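Local coordinates for protein dihydrofolate reductase (Coxiella burnetii, PDB 3TQB) that probably reduces 7,8-dihydrofolate to tetrahydrofolate with NADPH, supplying the one-carbon carrier needed for glycine, purine and DNA precursor synthesis, at residues R58-I63 with E72-F77; I2-A7 with K111-I116. One frame throughout, in Å; residues are numbered along the deposited sequence.

Interaction 1: R58-I63 with E72-F77; sequences RRNIVI and EGCDIF. With FOL (folic acid), chain C.
Ile61 pairs with Asp75 and Val62 with Ile76 in two parallel strands whose axes diverge by 29°. The hydrogen bonds follow the parallel pattern: Val62 lies between two residues of the partner strand, its N donating to Asp75 O (2.8 Å) and its O accepting from Phe77 N (3.2 Å), while Asp75 N reaches Asn60 O at 2.9 Å.

On one face, CG2 of Ile61 leans on the Phe77 ring at CD2 (3.7 Å), and Ala86 of helix 80-86 touches that ring too. The same side carries a salt bridge. Arg59 is extended, with CG anti to the backbone N (chi1 -177°), and this carries NE to OD2 of Asp75 at 2.7 Å. The bond is bent, and the guanidinium and carboxylate planes stand 77° apart. A long, charged side chain suits this exposed margin.

On the other face Val62 CG2 rests against Cys74 CB (3.8 Å); Val62 also touches Met43 of strand 40-43. Asn60 turns its amide away to Leu55 O.

Just before the strand, Arg58 grips the alpha-carboxylate of folic acid at both oxygens, NH1 to O1 at 2.7 Å and NH2 to O2 at 2.8 Å; Thr36 and Pro56 help to hold the guanidinium. This paired clamp on the glutamate tail, beside the outer parallel strands of the sheet, is a hallmark of dihydrofolate reductases.

Interaction 2: I2-A7 with K111-I116; sequences IITLIA and KMILTI. With FOL (folic acid), chain C.
The pterin of folic acid is the flat group here, and Ala7, which packs by CB on Leu114 CD2 (3.8 Å), approaches it from one face: its CA lies 3.6 Å from the pterin N1, at the rim of the ring and well out of its plane. Ile6 O comes to 3.7 Å from N8, displaced toward the same side, and at the edge Thr115 OG1 stands by the NA2 amine. A side chain as small as that of Ala7 suits a place where the strand passes close to the pterin and also touches NADPH.

The two strands are neighbours in the middle of the mixed sheet of the dihydrofolate reductase fold. They run parallel with axes only 16° apart, and five hydrogen bonds join them. Leu5 sits between Lys111 and Ile113, donating to Lys111 O and accepting from Ile113 N, the latter bond short (2.8 Å) and almost straight (171°). Ala7 N to Ile113 O is weak.

Leu5, Ala7, Met112 and Leu114 share one face. There Leu5 CB meets Met112 CG at 4.2 Å, and the thioether chain continues toward Trp135 and Leu158. Leu114 places CG anti to its carbonyl carbon (chi1 -56°), from where CD2 leans over the Ala7 backbone. The other face carries Thr4, Ile6, Lys111 and Ile113. Branched aliphatics fit here, since helix 26-36 covers Ile6 and Ile113 with Ile35. Thr4 lies alongside Lys111, with OG1, bonded to Glu92, and CG2 both near the lysine CB; beyond CB the extended lysine chain leads away from the strand.

At the ligand end, Ala7 O accepts from Thr115 N (2.9 Å). Thr115 OG1 is 3.7 Å from NA2 of the pterin and is hydrogen-bonded to OD1 of Asp28, the same oxygen that bonds folic acid.

Interactions 1 and 2 belong to one sheet, in which strands 40-43 and 92-95 lie between them; their centres are 19 Å apart and their nearest atoms about 8 Å, with no touch. Interaction 1 is nested along the chain inside the long loop that interaction 2 closes. Folic acid spans the gap: interaction 2 lies by its pterin, while interaction 1 reaches the ligand through Arg58, at its alpha-carboxylate. NADPH also connects them, since its nearest atoms come within about 3 Å of the Ile63 side chain and about 4 Å of that of Ala7. The two contacts thus border different parts of the cofactor site.

Interaction 1: R58-I63 with E72-F77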
ATOM      1  N   ARG A  58      -7.075   5.256  11.964  1.00 75.92           N
ATOM      2  CA  ARG A  58      -7.198   4.195  10.966  1.00 71.75           C
ATOM      3  C   ARG A  58      -7.036   2.820  11.606  1.00 70.04           C
ATOM      4  O   ARG A  58      -6.221   2.641  12.512  1.00 70.25           O
ATOM      5  CB  ARG A  58      -6.136   4.368   9.879  1.00 68.35           C
ATOM      6  CG  ARG A  58      -6.543   5.305   8.758  1.00 69.23           C
ATOM      7  CD  ARG A  58      -5.339   5.948   8.097  1.00 67.82           C
ATOM      8  NE  ARG A  58      -4.690   6.915   8.979  1.00 70.12           N
ATOM      9  CZ  ARG A  58      -3.686   7.713   8.620  1.00 70.18           C
ATOM     10  NH1 ARG A  58      -3.197   7.675   7.384  1.00 67.85           N
ATOM     11  NH2 ARG A  58      -3.172   8.558   9.507  1.00 73.06           N
ATOM     12  N   ARG A  59      -7.816   1.855  11.123  1.00 68.72           N
ATOM     13  CA  ARG A  59      -7.685   0.470  11.554  1.00 67.18           C
ATOM     14  C   ARG A  59      -6.460  -0.136  10.880  1.00 62.96           C
ATOM     15  O   ARG A  59      -6.503  -0.505   9.705  1.00 60.59           O
ATOM     16  CB  ARG A  59      -8.947  -0.334  11.213  1.00 67.82           C
ATOM     17  CG  ARG A  59      -8.908  -1.780  11.697  1.00 66.90           C
ATOM     18  CD  ARG A  59     -10.217  -2.514  11.450  1.00 68.16           C
ATOM     19  NE  ARG A  59     -10.087  -3.942  11.732  1.00 67.13           N
ATOM     20  CZ  ARG A  59     -11.075  -4.833  11.645  1.00 68.58           C
ATOM     21  NH1 ARG A  59     -12.297  -4.460  11.277  1.00 71.23           N
ATOM     22  NH2 ARG A  59     -10.838  -6.109  11.928  1.00 67.91           N
ATOM     23  N   ASN A  60      -5.363  -0.210  11.628  1.00 62.77           N
ATOM     24  CA  ASN A  60      -4.121  -0.783  11.126  1.00 59.67           C
ATOM     25  C   ASN A  60      -4.186  -2.301  11.148  1.00 58.37           C
ATOM     26  O   ASN A  60      -4.332  -2.897  12.214  1.00 60.33           O
ATOM     27  CB  ASN A  60      -2.937  -0.304  11.967  1.00 60.92           C
ATOM     28  CG  ASN A  60      -2.670   1.178  11.805  1.00 62.34           C
ATOM     29  OD1 ASN A  60      -2.031   1.601  10.844  1.00 60.74           O
ATOM     30  ND2 ASN A  60      -3.148   1.977  12.754  1.00 66.11           N
ATOM     31  N   ILE A  61      -4.094  -2.925   9.973  1.00 55.70           N
ATOM     32  CA  ILE A  61      -4.086  -4.384   9.876  1.00 54.64           C
ATOM     33  C   ILE A  61      -2.722  -4.873   9.402  1.00 52.94           C
ATOM     34  O   ILE A  61      -2.241  -4.457   8.347  1.00 51.57           O
ATOM     35  CB  ILE A  61      -5.171  -4.901   8.922  1.00 53.85           C
ATOM     36  CG1 ILE A  61      -6.551  -4.427   9.385  1.00 56.14           C
ATOM     37  CG2 ILE A  61      -5.125  -6.423   8.850  1.00 53.21           C
ATOM     38  CD1 ILE A  61      -7.695  -5.046   8.624  1.00 56.15           C
ATOM     39  N   VAL A  62      -2.109  -5.762  10.181  1.00 53.75           N
ATOM     40  CA  VAL A  62      -0.763  -6.248   9.896  1.00 53.10           C
ATOM     41  C   VAL A  62      -0.769  -7.745   9.580  1.00 52.88           C
ATOM     42  O   VAL A  62      -1.305  -8.550  10.343  1.00 54.40           O
ATOM     43  CB  VAL A  62       0.184  -5.980  11.083  1.00 55.31           C
ATOM     44  CG1 VAL A  62       1.565  -6.564  10.811  1.00 55.36           C
ATOM     45  CG2 VAL A  62       0.278  -4.485  11.353  1.00 55.72           C
ATOM     46  N   ILE A  63      -0.162  -8.101   8.450  1.00 51.58           N
ATOM     47  CA  ILE A  63      -0.032  -9.490   8.028  1.00 51.78           C
ATOM     48  C   ILE A  63       1.290 -10.025   8.570  1.00 53.58           C
ATOM     49  O   ILE A  63       2.294  -9.315   8.580  1.00 54.08           O
ATOM     50  CB  ILE A  63      -0.046  -9.626   6.480  1.00 50.34           C
ATOM     51  CG1 ILE A  63      -1.219  -8.854   5.866  1.00 48.98           C
ATOM     52  CG2 ILE A  63      -0.123 -11.089   6.068  1.00 50.98           C
ATOM     53  CD1 ILE A  63      -2.568  -9.196   6.454  1.00 49.51           C
ATOM     54  N   GLU A  72       0.829  -3.490  19.396  1.00 78.54           N
ATOM     55  CA  GLU A  72      -0.048  -2.525  20.056  1.00 81.52           C
ATOM     56  C   GLU A  72      -0.774  -1.680  19.014  1.00 78.21           C
ATOM     57  O   GLU A  72      -0.134  -1.025  18.192  1.00 75.75           O
ATOM     58  CB  GLU A  72       0.769  -1.619  20.987  1.00 85.68           C
ATOM     59  CG  GLU A  72      -0.056  -0.657  21.860  1.00 90.39           C
ATOM     60  CD  GLU A  72      -0.589  -1.291  23.139  1.00 95.93           C
ATOM     61  OE1 GLU A  72      -1.001  -0.533  24.042  1.00100.66           O
ATOM     62  OE2 GLU A  72      -0.599  -2.536  23.249  1.00 96.22           O
ATOM     63  N   GLY A  73      -2.106  -1.712  19.046  1.00 78.84           N
ATOM     64  CA  GLY A  73      -2.932  -0.849  18.200  1.00 77.06           C
ATOM     65  C   GLY A  73      -3.191  -1.336  16.781  1.00 72.04           C
ATOM     66  O   GLY A  73      -3.795  -0.615  15.986  1.00 70.71           O
ATOM     67  N   CYS A  74      -2.742  -2.549  16.461  1.00 69.73           N
ATOM     68  CA  CYS A  74      -2.992  -3.152  15.152  1.00 65.67           C
ATOM     69  C   CYS A  74      -3.693  -4.498  15.301  1.00 65.96           C
ATOM     70  O   CYS A  74      -3.514  -5.186  16.307  1.00 68.66           O
ATOM     71  CB  CYS A  74      -1.678  -3.356  14.393  1.00 62.83           C
ATOM     72  SG  CYS A  74      -0.674  -1.871  14.216  1.00 63.10           S
ATOM     73  N   ASP A  75      -4.494  -4.859  14.301  1.00 63.64           N
ATOM     74  CA  ASP A  75      -5.093  -6.190  14.224  1.00 63.70           C
ATOM     75  C   ASP A  75      -4.176  -7.073  13.395  1.00 60.50           C
ATOM     76  O   ASP A  75      -3.740  -6.676  12.312  1.00 57.56           O
ATOM     77  CB  ASP A  75      -6.474  -6.142  13.567  1.00 63.71           C
ATOM     78  CG  ASP A  75      -7.457  -5.262  14.317  1.00 67.79           C
ATOM     79  OD1 ASP A  75      -7.258  -5.023  15.528  1.00 71.85           O
ATOM     80  OD2 ASP A  75      -8.439  -4.815  13.687  1.00 68.63           O
ATOM     81  N   ILE A  76      -3.888  -8.269  13.899  1.00 61.49           N
ATOM     82  CA  ILE A  76      -2.945  -9.172  13.246  1.00 59.45           C
ATOM     83  C   ILE A  76      -3.651 -10.394  12.669  1.00 58.99           C
ATOM     84  O   ILE A  76      -4.361 -11.103  13.385  1.00 61.44           O
ATOM     85  CB  ILE A  76      -1.851  -9.629  14.223  1.00 61.90           C
ATOM     86  CG1 ILE A  76      -0.949  -8.446  14.591  1.00 62.23           C
ATOM     87  CG2 ILE A  76      -1.022 -10.756  13.614  1.00 60.75           C
ATOM     88  CD1 ILE A  76      -0.121  -8.676  15.834  1.00 66.15           C
ATOM     89  N   PHE A  77      -3.453 -10.618  11.370  1.00 56.04           N
ATOM     90  CA  PHE A  77      -3.935 -11.819  10.694  1.00 55.82           C
ATOM     91  C   PHE A  77      -2.767 -12.562  10.054  1.00 55.04           C
ATOM     92  O   PHE A  77      -1.707 -11.981   9.817  1.00 53.91           O
ATOM     93  CB  PHE A  77      -4.971 -11.459   9.635  1.00 54.29           C
ATOM     94  CG  PHE A  77      -6.241 -10.894  10.201  1.00 55.66           C
ATOM     95  CD1 PHE A  77      -7.325 -11.722  10.470  1.00 57.66           C
ATOM     96  CD2 PHE A  77      -6.358  -9.534  10.458  1.00 55.27           C
ATOM     97  CE1 PHE A  77      -8.502 -11.203  10.983  1.00 59.58           C
ATOM     98  CE2 PHE A  77      -7.532  -9.008  10.974  1.00 57.13           C
ATOM     99  CZ  PHE A  77      -8.606  -9.843  11.235  1.00 59.56           C
TER
HETATM  100  N1  FOL C2001       1.846   5.379  -0.349  1.00 70.21           N
HETATM  101  C2  FOL C2001       2.344   6.579  -0.824  1.00 70.41           C
HETATM  102  NA2 FOL C2001       1.720   7.212  -1.813  1.00 70.57           N
HETATM  103  N3  FOL C2001       3.491   7.123  -0.277  1.00 70.43           N
HETATM  104  C4  FOL C2001       4.151   6.479   0.752  1.00 70.24           C
HETATM  105  O4  FOL C2001       5.170   6.981   1.228  1.00 70.44           O
HETATM  106  C4A FOL C2001       3.655   5.269   1.237  1.00 70.05           C
HETATM  107  N5  FOL C2001       4.301   4.605   2.264  1.00 69.52           N
HETATM  108  C6  FOL C2001       3.798   3.408   2.738  1.00 69.17           C
HETATM  109  C7  FOL C2001       2.644   2.868   2.187  1.00 69.32           C
HETATM  110  N8  FOL C2001       1.999   3.525   1.157  1.00 69.66           N
HETATM  111  C8A FOL C2001       2.496   4.724   0.681  1.00 69.95           C
HETATM  112  C9  FOL C2001       4.483   2.669   3.864  1.00 68.64           C
HETATM  113  N10 FOL C2001       5.237   3.573   4.715  1.00 68.37           N
HETATM  114  C11 FOL C2001       3.762   6.988   6.512  1.00 67.89           C
HETATM  115  C12 FOL C2001       5.115   6.864   6.210  1.00 68.06           C
HETATM  116  C13 FOL C2001       5.590   5.705   5.604  1.00 68.16           C
HETATM  117  C14 FOL C2001       4.721   4.663   5.291  1.00 68.05           C
HETATM  118  C15 FOL C2001       3.363   4.786   5.596  1.00 67.99           C
HETATM  119  C16 FOL C2001       2.886   5.949   6.204  1.00 67.89           C
HETATM  120  C   FOL C2001       3.279   8.245   7.168  1.00 67.93           C
HETATM  121  O   FOL C2001       4.168   8.946   8.009  1.00 67.94           O
HETATM  122  N   FOL C2001       2.035   8.667   6.941  1.00 67.96           N
HETATM  123  CA  FOL C2001       1.364   9.597   7.832  1.00 68.04           C
HETATM  124  CB  FOL C2001       1.636  11.034   7.390  1.00 68.14           C
HETATM  125  CG  FOL C2001       1.639  11.983   8.585  1.00 68.54           C
HETATM  126  CD  FOL C2001       1.768  13.422   8.139  1.00 69.28           C
HETATM  127  OE1 FOL C2001       2.542  14.192   8.750  1.00 69.70           O
HETATM  128  OE2 FOL C2001       1.108  13.869   7.171  1.00 69.75           O
HETATM  129  CT  FOL C2001      -0.114   9.343   7.867  1.00 67.96           C
HETATM  130  O1  FOL C2001      -0.640   8.533   7.077  1.00 68.02           O
HETATM  131  O2  FOL C2001      -0.845   9.934   8.690  1.00 68.01           O

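Interaction 2: I2-A7 with K111-I116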
ATOM      1  N   ILE A   2     -14.269  -3.238  -2.341  1.00 69.16           N
ATOM      2  CA  ILE A   2     -13.348  -2.658  -3.317  1.00 68.21           C
ATOM      3  C   ILE A   2     -11.926  -2.733  -2.772  1.00 63.89           C
ATOM      4  O   ILE A   2     -11.600  -2.060  -1.798  1.00 63.04           O
ATOM      5  CB  ILE A   2     -13.686  -1.179  -3.614  1.00 71.40           C
ATOM      6  CG1 ILE A   2     -15.104  -1.043  -4.180  1.00 76.62           C
ATOM      7  CG2 ILE A   2     -12.674  -0.582  -4.583  1.00 70.75           C
ATOM      8  CD1 ILE A   2     -15.299  -1.686  -5.543  1.00 78.55           C
ATOM      9  N   ILE A   3     -11.086  -3.555  -3.396  1.00 61.85           N
ATOM     10  CA  ILE A   3      -9.690  -3.693  -2.982  1.00 58.44           C
ATOM     11  C   ILE A   3      -8.843  -2.652  -3.700  1.00 58.86           C
ATOM     12  O   ILE A   3      -8.851  -2.577  -4.931  1.00 60.76           O
ATOM     13  CB  ILE A   3      -9.143  -5.094  -3.290  1.00 56.90           C
ATOM     14  CG1 ILE A   3      -9.924  -6.151  -2.506  1.00 56.81           C
ATOM     15  CG2 ILE A   3      -7.661  -5.171  -2.945  1.00 54.48           C
ATOM     16  CD1 ILE A   3      -9.531  -7.567  -2.838  1.00 56.06           C
ATOM     17  N   THR A   4      -8.111  -1.851  -2.928  1.00 57.60           N
ATOM     18  CA  THR A   4      -7.345  -0.738  -3.481  1.00 58.50           C
ATOM     19  C   THR A   4      -5.885  -0.817  -3.055  1.00 56.09           C
ATOM     20  O   THR A   4      -5.589  -1.018  -1.879  1.00 54.33           O
ATOM     21  CB  THR A   4      -7.932   0.613  -3.028  1.00 60.66           C
ATOM     22  OG1 THR A   4      -9.311   0.690  -3.412  1.00 63.61           O
ATOM     23  CG2 THR A   4      -7.167   1.773  -3.656  1.00 62.10           C
ATOM     24  N   LEU A   5      -4.979  -0.668  -4.020  1.00 56.68           N
ATOM     25  CA  LEU A   5      -3.551  -0.579  -3.732  1.00 55.35           C
ATOM     26  C   LEU A   5      -3.122   0.885  -3.776  1.00 57.06           C
ATOM     27  O   LEU A   5      -3.550   1.639  -4.650  1.00 59.64           O
ATOM     28  CB  LEU A   5      -2.729  -1.398  -4.734  1.00 55.76           C
ATOM     29  CG  LEU A   5      -3.105  -2.870  -4.946  1.00 54.85           C
ATOM     30  CD1 LEU A   5      -2.071  -3.549  -5.821  1.00 55.44           C
ATOM     31  CD2 LEU A   5      -3.234  -3.617  -3.627  1.00 52.40           C
ATOM     32  N   ILE A   6      -2.285   1.279  -2.819  1.00 55.97           N
ATOM     33  CA  ILE A   6      -1.733   2.629  -2.771  1.00 57.79           C
ATOM     34  C   ILE A   6      -0.226   2.536  -2.534  1.00 57.38           C
ATOM     35  O   ILE A   6       0.226   1.814  -1.639  1.00 55.45           O
ATOM     36  CB  ILE A   6      -2.417   3.483  -1.672  1.00 58.21           C
ATOM     37  CG1 ILE A   6      -1.895   4.923  -1.693  1.00 60.75           C
ATOM     38  CG2 ILE A   6      -2.224   2.857  -0.287  1.00 55.77           C
ATOM     39  CD1 ILE A   6      -2.613   5.843  -0.734  1.00 62.25           C
ATOM     40  N   ALA A   7       0.547   3.253  -3.346  1.00 59.79           N
ATOM     41  CA  ALA A   7       2.003   3.196  -3.251  1.00 60.25           C
ATOM     42  C   ALA A   7       2.675   4.356  -3.973  1.00 63.90           C
ATOM     43  O   ALA A   7       2.214   4.795  -5.026  1.00 66.28           O
ATOM     44  CB  ALA A   7       2.510   1.871  -3.807  1.00 59.57           C
ATOM     45  N   LYS A 111      -8.833  -1.163  -7.696  1.00 69.94           N
ATOM     46  CA  LYS A 111      -8.341   0.193  -7.933  1.00 71.68           C
ATOM     47  C   LYS A 111      -6.865   0.309  -7.555  1.00 69.00           C
ATOM     48  O   LYS A 111      -6.346  -0.495  -6.782  1.00 65.66           O
ATOM     49  CB  LYS A 111      -9.169   1.193  -7.115  1.00 72.84           C
ATOM     50  CG  LYS A 111      -8.966   2.652  -7.502  1.00 76.29           C
ATOM     51  CD  LYS A 111      -9.913   3.585  -6.757  1.00 78.71           C
ATOM     52  CE  LYS A 111      -9.728   5.028  -7.216  1.00 82.76           C
ATOM     53  NZ  LYS A 111     -10.712   5.961  -6.599  1.00 86.10           N
ATOM     54  N   MET A 112      -6.194   1.309  -8.122  1.00 71.17           N
ATOM     55  CA  MET A 112      -4.822   1.648  -7.754  1.00 69.67           C
ATOM     56  C   MET A 112      -4.678   3.166  -7.648  1.00 71.88           C
ATOM     57  O   MET A 112      -5.062   3.894  -8.564  1.00 75.91           O
ATOM     58  CB  MET A 112      -3.833   1.108  -8.791  1.00 70.92           C
ATOM     59  CG  MET A 112      -3.552  -0.383  -8.684  1.00 68.88           C
ATOM     60  SD  MET A 112      -2.099  -0.886  -9.636  1.00 71.31           S
ATOM     61  CE  MET A 112      -2.626  -0.491 -11.302  1.00 76.53           C
ATOM     62  N   ILE A 113      -4.140   3.632  -6.523  1.00 69.77           N
ATOM     63  CA  ILE A 113      -3.817   5.045  -6.331  1.00 71.97           C
ATOM     64  C   ILE A 113      -2.304   5.153  -6.155  1.00 70.99           C
ATOM     65  O   ILE A 113      -1.787   4.988  -5.049  1.00 68.24           O
ATOM     66  CB  ILE A 113      -4.536   5.638  -5.099  1.00 71.44           C
ATOM     67  CG1 ILE A 113      -6.050   5.440  -5.217  1.00 72.88           C
ATOM     68  CG2 ILE A 113      -4.211   7.119  -4.953  1.00 74.41           C
ATOM     69  CD1 ILE A 113      -6.839   6.049  -4.078  1.00 73.61           C
ATOM     70  N   LEU A 114      -1.598   5.423  -7.252  1.00 73.75           N
ATOM     71  CA  LEU A 114      -0.137   5.357  -7.259  1.00 73.63           C
ATOM     72  C   LEU A 114       0.513   6.703  -7.560  1.00 77.41           C
ATOM     73  O   LEU A 114       0.034   7.462  -8.404  1.00 81.30           O
ATOM     74  CB  LEU A 114       0.339   4.317  -8.276  1.00 74.29           C
ATOM     75  CG  LEU A 114      -0.224   2.901  -8.102  1.00 71.21           C
ATOM     76  CD1 LEU A 114       0.285   1.996  -9.211  1.00 73.18           C
ATOM     77  CD2 LEU A 114       0.124   2.322  -6.732  1.00 66.83           C
ATOM     78  N   THR A 115       1.611   6.980  -6.859  1.00 76.73           N
ATOM     79  CA  THR A 115       2.413   8.176  -7.091  1.00 80.50           C
ATOM     80  C   THR A 115       3.699   7.777  -7.812  1.00 82.39           C
ATOM     81  O   THR A 115       4.514   7.034  -7.264  1.00 80.17           O
ATOM     82  CB  THR A 115       2.764   8.884  -5.767  1.00 79.46           C
ATOM     83  OG1 THR A 115       1.571   9.086  -4.998  1.00 77.72           O
ATOM     84  CG2 THR A 115       3.429  10.227  -6.034  1.00 84.08           C
ATOM     85  N   ILE A 116       3.866   8.261  -9.041  1.00 87.05           N
ATOM     86  CA  ILE A 116       5.049   7.957  -9.847  1.00 90.10           C
ATOM     87  C   ILE A 116       5.959   9.180  -9.901  1.00 94.48           C
ATOM     88  O   ILE A 116       5.501  10.286 -10.187  1.00 97.65           O
ATOM     89  CB  ILE A 116       4.678   7.536 -11.282  1.00 93.37           C
ATOM     90  CG1 ILE A 116       3.624   6.423 -11.264  1.00 89.66           C
ATOM     91  CG2 ILE A 116       5.920   7.067 -12.030  1.00 96.73           C
ATOM     92  CD1 ILE A 116       3.259   5.904 -12.642  1.00 93.15           C
TER
HETATM   93  N1  FOL C2001       1.846   5.379  -0.349  1.00 70.21           N
HETATM   94  C2  FOL C2001       2.344   6.579  -0.824  1.00 70.41           C
HETATM   95  NA2 FOL C2001       1.720   7.212  -1.813  1.00 70.57           N
HETATM   96  N3  FOL C2001       3.491   7.123  -0.277  1.00 70.43           N
HETATM   97  C4  FOL C2001       4.151   6.479   0.752  1.00 70.24           C
HETATM   98  O4  FOL C2001       5.170   6.981   1.228  1.00 70.44           O
HETATM   99  C4A FOL C2001       3.655   5.269   1.237  1.00 70.05           C
HETATM  100  N5  FOL C2001       4.301   4.605   2.264  1.00 69.52           N
HETATM  101  C6  FOL C2001       3.798   3.408   2.738  1.00 69.17           C
HETATM  102  C7  FOL C2001       2.644   2.868   2.187  1.00 69.32           C
HETATM  103  N8  FOL C2001       1.999   3.525   1.157  1.00 69.66           N
HETATM  104  C8A FOL C2001       2.496   4.724   0.681  1.00 69.95           C
HETATM  105  C9  FOL C2001       4.483   2.669   3.864  1.00 68.64           C
HETATM  106  N10 FOL C2001       5.237   3.573   4.715  1.00 68.37           N
HETATM  107  C11 FOL C2001       3.762   6.988   6.512  1.00 67.89           C
HETATM  108  C12 FOL C2001       5.115   6.864   6.210  1.00 68.06           C
HETATM  109  C13 FOL C2001       5.590   5.705   5.604  1.00 68.16           C
HETATM  110  C14 FOL C2001       4.721   4.663   5.291  1.00 68.05           C
HETATM  111  C15 FOL C2001       3.363   4.786   5.596  1.00 67.99           C
HETATM  112  C16 FOL C2001       2.886   5.949   6.204  1.00 67.89           C
HETATM  113  C   FOL C2001       3.279   8.245   7.168  1.00 67.93           C
HETATM  114  O   FOL C2001       4.168   8.946   8.009  1.00 67.94           O
HETATM  115  N   FOL C2001       2.035   8.667   6.941  1.00 67.96           N
HETATM  116  CA  FOL C2001       1.364   9.597   7.832  1.00 68.04           C
HETATM  117  CB  FOL C2001       1.636  11.034   7.390  1.00 68.14           C
HETATM  118  CG  FOL C2001       1.639  11.983   8.585  1.00 68.54           C
HETATM  119  CD  FOL C2001       1.768  13.422   8.139  1.00 69.28           C
HETATM  120  OE1 FOL C2001       2.542  14.192   8.750  1.00 69.70           O
HETATM  121  OE2 FOL C2001       1.108  13.869   7.171  1.00 69.75           O
HETATM  122  CT  FOL C2001      -0.114   9.343   7.867  1.00 67.96           C
HETATM  123  O1  FOL C2001      -0.640   8.533   7.077  1.00 68.02           O
HETATM  124  O2  FOL C2001      -0.845   9.934   8.690  1.00 68.01           O